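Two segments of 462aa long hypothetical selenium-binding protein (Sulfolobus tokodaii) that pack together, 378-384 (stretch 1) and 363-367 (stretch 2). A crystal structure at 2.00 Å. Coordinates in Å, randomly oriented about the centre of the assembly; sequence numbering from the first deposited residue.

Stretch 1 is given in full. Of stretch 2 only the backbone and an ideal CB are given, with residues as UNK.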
# COMPACT_ATOMS: atom_id res chain seq x y z
N LYS A 378 -15.48 16.38 10.16
CA LYS A 378 -15.67 16.56 8.73
C LYS A 378 -14.53 15.80 8.06
O LYS A 378 -13.36 16.00 8.39
CB LYS A 378 -15.60 18.05 8.36
CG LYS A 378 -16.73 18.89 8.93
CD LYS A 378 -18.09 18.44 8.39
CE LYS A 378 -19.24 19.16 9.10
NZ LYS A 378 -20.56 18.77 8.52
N LEU A 379 -14.87 14.91 7.14
CA LEU A 379 -13.87 14.10 6.46
C LEU A 379 -13.63 14.49 5.01
O LEU A 379 -14.49 14.29 4.16
CB LEU A 379 -14.28 12.62 6.50
CG LEU A 379 -14.64 12.00 7.85
CD1 LEU A 379 -15.08 10.55 7.64
CD2 LEU A 379 -13.43 12.08 8.80
N THR A 380 -12.45 15.06 4.73
CA THR A 380 -12.12 15.43 3.37
C THR A 380 -11.57 14.17 2.69
O THR A 380 -11.16 13.22 3.37
CB THR A 380 -11.04 16.54 3.32
OG1 THR A 380 -9.87 16.11 4.03
CG2 THR A 380 -11.57 17.82 3.95
N GLY A 381 -11.56 14.16 1.36
CA GLY A 381 -11.06 13.00 0.65
C GLY A 381 -11.95 11.79 0.86
O GLY A 381 -13.17 11.92 0.98
N ALA A 382 -11.34 10.60 0.92
CA ALA A 382 -12.08 9.36 1.10
C ALA A 382 -11.11 8.27 1.54
O ALA A 382 -9.91 8.51 1.62
CB ALA A 382 -12.76 8.98 -0.20
N PRO A 383 -11.62 7.06 1.83
CA PRO A 383 -10.71 5.98 2.25
C PRO A 383 -9.72 5.67 1.13
O PRO A 383 -10.08 5.69 -0.05
CB PRO A 383 -11.65 4.81 2.49
CG PRO A 383 -12.94 5.48 2.89
CD PRO A 383 -13.02 6.62 1.91
N GLN A 384 -8.45 5.55 1.49
CA GLN A 384 -7.43 5.19 0.51
C GLN A 384 -6.65 3.99 1.05
O GLN A 384 -7.03 2.84 0.83
CB GLN A 384 -6.53 6.40 0.27
CG GLN A 384 -5.85 6.45 -1.08
CD GLN A 384 -4.85 5.32 -1.27
OE1 GLN A 384 -5.21 4.21 -1.65
NE2 GLN A 384 -3.58 5.61 -0.99
N UNK A 363 -19.35 4.11 5.10
CA UNK A 363 -19.20 5.31 4.28
C UNK A 363 -18.35 6.35 5.00
O UNK A 363 -18.61 6.68 6.15
CB UNK A 363 -20.57 5.90 3.93
N UNK A 364 -17.34 6.85 4.30
CA UNK A 364 -16.44 7.85 4.86
C UNK A 364 -16.06 8.82 3.74
O UNK A 364 -15.53 8.40 2.71
CB UNK A 364 -15.20 7.20 5.48
N UNK A 365 -16.34 10.11 3.95
CA UNK A 365 -16.02 11.11 2.94
C UNK A 365 -16.52 10.72 1.56
O UNK A 365 -17.66 10.28 1.41
CB UNK A 365 -14.51 11.34 2.89
N UNK A 366 -15.68 10.89 0.55
CA UNK A 366 -16.05 10.51 -0.80
C UNK A 366 -16.76 11.60 -1.60
O UNK A 366 -17.51 12.40 -1.05
CB UNK A 366 -16.95 9.27 -0.74
N UNK A 367 -16.52 11.62 -2.90
CA UNK A 367 -17.16 12.60 -3.77
C UNK A 367 -18.66 12.26 -3.82
O UNK A 367 -19.50 13.15 -3.94
CB UNK A 367 -16.54 12.60 -5.17

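Position 363 gives a designer little to work with. Its CA-to-CB bond points away from stretch 1, and no atom of that stretch lies within 5.5 Å of the ideal CB. The backbone angles, -109/129, are extended and suit almost any residue, so this contact sets no preference. The deposited residue is Lys 363, whose side chain does not reach stretch 1.

Position 364 is where a side chain can do work. The CA-to-CB bond points toward stretch 1, and the ideal CB sits 3.8 Å from CG of Pro 383 and 4.0 Å from CD1 of Leu 379. Both neighbouring side chains are apolar and offer a polar group no partner, while the spacing leaves CB in contact without crowding. A medium-sized aliphatic residue would suit: leucine, isoleucine, valine or perhaps methionine. The deposited residue is Leu 364, with chi1 m and chi2 t. Its CD2 packs 3.6 Å from CD1 of Leu 379, and its CB rests 3.8 Å from CG of Pro 383, so one side chain touches both apolar neighbours.

Position 365 is decided twice over. Its phi of 49° with psi of -134° favours glycine, and an ideal CB would point toward stretch 1 and lie 2.4 Å from O of Gly 381, a clash, and 3.2 Å from O of Leu 379, which is tight. Gly 365 is the deposited residue, and the absence of CB lets its CA approach both carbonyls, at 3.7 Å from O of Leu 379 and 3.6 Å from O of Gly 381, the latter a CA-H...O contact.

Position 366 reaches the same answer by another route. Here a CB would point away, and stretch 1 leaves it room: the nearest atom, CB of Ala 382, is 4.2 Å from the ideal CB. The obstacle is local, since at 88/146 a CB would be jammed against the carbonyl O of the residue before. Glycine is called for, and Gly 366 is found. Its N donates a hydrogen bond to O of Gly 381 at 2.7 Å, with an almost perfectly straight N-H...O angle of 179°.

Position 367 turns its CA-to-CB bond sideways, with nothing of stretch 1 within 5.5 Å of the ideal CB. At -68/-32 many residues are comfortable, and this contact cannot choose among them. Ile 367 fills it and makes no contact with stretch 1.

Stretch 2 (363-367) KLGGI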
# COMPACT_ATOMS: atom_id res chain seq x y z
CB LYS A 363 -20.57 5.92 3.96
CG LYS A 363 -21.58 4.96 3.36
CD LYS A 363 -22.88 5.69 3.07
CE LYS A 363 -24.05 4.73 2.94
NZ LYS A 363 -23.82 3.73 1.86
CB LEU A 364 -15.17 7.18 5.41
CG LEU A 364 -15.29 6.20 6.59
CD1 LEU A 364 -14.00 5.39 6.70
CD2 LEU A 364 -15.56 6.98 7.88
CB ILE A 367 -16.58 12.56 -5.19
CG1 ILE A 367 -15.10 12.96 -5.16
CG2 ILE A 367 -17.36 13.49 -6.10
CD1 ILE A 367 -14.36 12.68 -6.45
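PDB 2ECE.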